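Local coordinates for Lin2118 protein (Listeria innocua, PDB 3OOU) that probably acts as a DNA-binding transcription regulator of the response-regulator type, this chain being its C-terminal AraC-family helix-turn-helix domain, at residues A[14-20]-A[57-61]. Where two conformers were deposited one is given. Residue numbers count along the deposited sequence, not the author numbering.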
ATOM      1  N   ILE A  14      -3.295  -4.524   7.944  1.00 24.81           N
ATOM      2  CA  ILE A  14      -3.105  -3.983   6.591  1.00 25.36           C
ATOM      3  C   ILE A  14      -4.187  -4.487   5.630  1.00 25.93           C
ATOM      4  O   ILE A  14      -4.764  -3.694   4.893  1.00 25.76           O
ATOM      5  CB  ILE A  14      -1.669  -4.248   6.051  1.00 25.14           C
ATOM      6  CG1 ILE A  14      -0.651  -3.406   6.832  1.00 25.59           C
ATOM      7  CG2 ILE A  14      -1.580  -3.956   4.539  1.00 25.70           C
ATOM      8  CD1 ILE A  14       0.811  -3.744   6.565  1.00 26.01           C
ATOM      9  N   THR A  15      -4.488  -5.789   5.674  1.00 26.94           N
ATOM     10  CA  THR A  15      -5.498  -6.400   4.804  0.50 27.69           C
ATOM     11  C   THR A  15      -6.895  -5.799   5.010  1.00 28.10           C
ATOM     12  O   THR A  15      -7.675  -5.667   4.064  1.00 28.42           O
ATOM     13  CB  THR A  15      -5.542  -7.937   5.015  0.50 28.00           C
ATOM     14  OG1 THR A  15      -4.216  -8.472   4.905  0.50 27.88           O
ATOM     15  CG2 THR A  15      -6.441  -8.613   3.991  0.50 28.59           C
ATOM     16  N   GLU A  16      -7.208  -5.451   6.257  1.00 28.66           N
ATOM     17  CA  GLU A  16      -8.513  -4.887   6.612  1.00 29.42           C
ATOM     18  C   GLU A  16      -8.649  -3.405   6.280  1.00 28.59           C
ATOM     19  O   GLU A  16      -9.760  -2.914   6.052  1.00 29.14           O
ATOM     20  CB  GLU A  16      -8.775  -5.055   8.112  1.00 30.21           C
ATOM     21  CG  GLU A  16      -8.409  -6.409   8.684  1.00 33.13           C
ATOM     22  CD  GLU A  16      -9.605  -7.305   8.905  1.00 35.96           C
ATOM     23  OE1 GLU A  16     -10.726  -6.940   8.483  1.00 37.50           O
ATOM     24  OE2 GLU A  16      -9.421  -8.382   9.514  1.00 37.21           O
ATOM     25  N   HIS A  17      -7.527  -2.689   6.274  1.00 27.25           N
ATOM     26  CA  HIS A  17      -7.563  -1.232   6.273  1.00 26.23           C
ATOM     27  C   HIS A  17      -6.658  -0.566   5.230  1.00 24.88           C
ATOM     28  O   HIS A  17      -6.450   0.646   5.282  1.00 24.28           O
ATOM     29  CB  HIS A  17      -7.215  -0.708   7.673  1.00 26.58           C
ATOM     30  CG  HIS A  17      -8.123  -1.211   8.754  1.00 27.99           C
ATOM     31  ND1 HIS A  17      -9.434  -0.808   8.868  1.00 29.46           N
ATOM     32  CD2 HIS A  17      -7.906  -2.080   9.768  1.00 28.76           C
ATOM     33  CE1 HIS A  17      -9.989  -1.411   9.907  1.00 30.05           C
ATOM     34  NE2 HIS A  17      -9.081  -2.184  10.472  1.00 29.56           N
ATOM     35  N   PHE A  18      -6.136  -1.339   4.278  1.00 24.18           N
ATOM     36  CA  PHE A  18      -5.132  -0.814   3.332  1.00 23.16           C
ATOM     37  C   PHE A  18      -5.556   0.456   2.582  1.00 22.49           C
ATOM     38  O   PHE A  18      -4.703   1.259   2.190  1.00 21.88           O
ATOM     39  CB  PHE A  18      -4.677  -1.899   2.341  1.00 23.27           C
ATOM     40  CG  PHE A  18      -5.689  -2.216   1.278  1.00 23.36           C
ATOM     41  CD1 PHE A  18      -5.652  -1.559   0.048  1.00 24.29           C
ATOM     42  CD2 PHE A  18      -6.688  -3.163   1.504  1.00 23.87           C
ATOM     43  CE1 PHE A  18      -6.593  -1.836  -0.935  1.00 24.86           C
ATOM     44  CE2 PHE A  18      -7.629  -3.453   0.526  1.00 24.12           C
ATOM     45  CZ  PHE A  18      -7.583  -2.789  -0.699  1.00 24.88           C
ATOM     46  N   SER A  19      -6.859   0.640   2.377  1.00 22.31           N
ATOM     47  CA  SER A  19      -7.348   1.797   1.623  1.00 22.26           C
ATOM     48  C   SER A  19      -7.475   3.083   2.441  1.00 21.76           C
ATOM     49  O   SER A  19      -7.690   4.160   1.880  1.00 21.66           O
ATOM     50  CB  SER A  19      -8.671   1.479   0.914  1.00 23.11           C
ATOM     51  OG  SER A  19      -9.771   1.629   1.790  1.00 25.10           O
ATOM     52  N   GLU A  20      -7.346   2.971   3.762  1.00 21.19           N
ATOM     53  CA  GLU A  20      -7.414   4.169   4.594  0.50 21.42           C
ATOM     54  C   GLU A  20      -6.029   4.719   4.879  1.00 20.78           C
ATOM     55  O   GLU A  20      -5.018   4.070   4.597  1.00 20.34           O
ATOM     56  CB  GLU A  20      -8.221   3.946   5.879  0.50 21.97           C
ATOM     57  CG  GLU A  20      -7.808   2.765   6.714  0.50 22.98           C
ATOM     58  CD  GLU A  20      -8.771   2.510   7.853  0.50 24.38           C
ATOM     59  OE1 GLU A  20      -9.617   1.598   7.733  0.50 24.85           O
ATOM     60  OE2 GLU A  20      -8.693   3.239   8.862  0.50 25.68           O
ATOM     61  N   TYR A  57       1.466  -3.741  -1.646  1.00 13.96           N
ATOM     62  CA  TYR A  57       0.133  -4.260  -1.362  1.00 14.35           C
ATOM     63  C   TYR A  57      -0.938  -3.412  -2.068  1.00 13.94           C
ATOM     64  O   TYR A  57      -1.827  -3.936  -2.741  1.00 14.37           O
ATOM     65  CB  TYR A  57      -0.110  -4.311   0.159  1.00 14.48           C
ATOM     66  CG  TYR A  57      -1.325  -5.122   0.550  1.00 16.62           C
ATOM     67  CD1 TYR A  57      -1.210  -6.475   0.865  1.00 19.12           C
ATOM     68  CD2 TYR A  57      -2.594  -4.539   0.588  1.00 17.38           C
ATOM     69  CE1 TYR A  57      -2.328  -7.226   1.212  1.00 21.31           C
ATOM     70  CE2 TYR A  57      -3.718  -5.285   0.932  1.00 20.16           C
ATOM     71  CZ  TYR A  57      -3.577  -6.625   1.248  1.00 21.33           C
ATOM     72  OH  TYR A  57      -4.690  -7.377   1.582  1.00 24.63           O
ATOM     73  N   ARG A  58      -0.815  -2.095  -1.937  1.00 13.76           N
ATOM     74  CA  ARG A  58      -1.757  -1.163  -2.541  1.00 13.30           C
ATOM     75  C   ARG A  58      -1.693  -1.171  -4.060  1.00 13.62           C
ATOM     76  O   ARG A  58      -2.730  -1.129  -4.729  1.00 14.09           O
ATOM     77  CB  ARG A  58      -1.488   0.240  -2.012  1.00 12.79           C
ATOM     78  CG  ARG A  58      -1.921   0.408  -0.565  1.00 12.57           C
ATOM     79  CD  ARG A  58      -1.503   1.756  -0.017  1.00 12.89           C
ATOM     80  NE  ARG A  58      -2.285   2.081   1.174  1.00 14.12           N
ATOM     81  CZ  ARG A  58      -2.055   3.122   1.969  1.00 14.30           C
ATOM     82  NH1 ARG A  58      -1.034   3.940   1.724  1.00 14.71           N
ATOM     83  NH2 ARG A  58      -2.849   3.346   3.015  1.00 15.08           N
ATOM     84  N   VAL A  59      -0.479  -1.234  -4.605  1.00 13.84           N
ATOM     85  CA  VAL A  59      -0.310  -1.263  -6.058  1.00 14.21           C
ATOM     86  C   VAL A  59      -0.891  -2.552  -6.640  1.00 14.75           C
ATOM     87  O   VAL A  59      -1.490  -2.529  -7.715  1.00 15.51           O
ATOM     88  CB  VAL A  59       1.168  -1.038  -6.472  1.00 13.77           C
ATOM     89  CG1 VAL A  59       1.384  -1.363  -7.946  1.00 14.82           C
ATOM     90  CG2 VAL A  59       1.576   0.403  -6.190  1.00 14.43           C
ATOM     91  N   ASN A  60      -0.752  -3.663  -5.919  1.00 15.28           N
ATOM     92  CA  ASN A  60      -1.346  -4.917  -6.391  1.00 16.26           C
ATOM     93  C   ASN A  60      -2.860  -4.836  -6.508  1.00 16.04           C
ATOM     94  O   ASN A  60      -3.436  -5.385  -7.438  1.00 16.88           O
ATOM     95  CB  ASN A  60      -0.905  -6.110  -5.546  1.00 17.11           C
ATOM     96  CG  ASN A  60       0.488  -6.588  -5.913  1.00 19.14           C
ATOM     97  OD1 ASN A  60       0.995  -6.286  -6.998  1.00 21.89           O
ATOM     98  ND2 ASN A  60       1.117  -7.322  -5.010  1.00 21.68           N
ATOM     99  N   TYR A  61      -3.499  -4.128  -5.582  1.00 15.59           N
ATOM    100  CA  TYR A  61      -4.923  -3.868  -5.704  1.00 15.65           C
ATOM    101  C   TYR A  61      -5.222  -2.974  -6.910  1.00 15.56           C
ATOM    102  O   TYR A  61      -6.093  -3.290  -7.725  1.00 15.41           O
ATOM    103  CB  TYR A  61      -5.478  -3.224  -4.431  1.00 15.71           C
ATOM    104  CG  TYR A  61      -6.976  -3.075  -4.491  1.00 16.87           C
ATOM    105  CD1 TYR A  61      -7.789  -4.168  -4.216  1.00 19.06           C
ATOM    106  CD2 TYR A  61      -7.579  -1.868  -4.841  1.00 19.32           C
ATOM    107  CE1 TYR A  61      -9.148  -4.083  -4.268  1.00 21.34           C
ATOM    108  CE2 TYR A  61      -8.981  -1.769  -4.899  1.00 20.50           C
ATOM    109  CZ  TYR A  61      -9.748  -2.900  -4.603  1.00 21.80           C
ATOM    110  OH  TYR A  61     -11.123  -2.902  -4.629  1.00 24.85           O
TER
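An aromatic cluster, together with a pair of hydrogen bonds from one arginine to a turn carbonyl, joins the C-terminal end of helix 6-17 and the turn after it to the middle of helix 50-68, the long helix that links the two helix-turn-helix halves of an AraC-type DNA-binding domain. Phe18 is the centrepiece. The edge of Tyr57 points at its face in an offset edge-to-face pair, with ring centroids 5.4 Å apart, while Phe18 CZ lies over one face of Tyr61, 3.8 Å from CD1 of that ring. One helical turn thus spaces the two tyrosines to share a single phenylalanine. Ile14 CG2 adds a CH-pi contact over the Tyr57 ring. A turn can offer a carbonyl to side-chain donors: Glu20 N bonds His17 O, closing a type I turn, and Phe18 O within it accepts from Arg58 NE (2.7 Å) and NH2 (2.9 Å). Ile14 continues the interface toward Phe50 and Leu54, while Arg58 and Val59 touch Tyr82 and Val59 meets Phe92, His95 and Thr96 of helix 85-96.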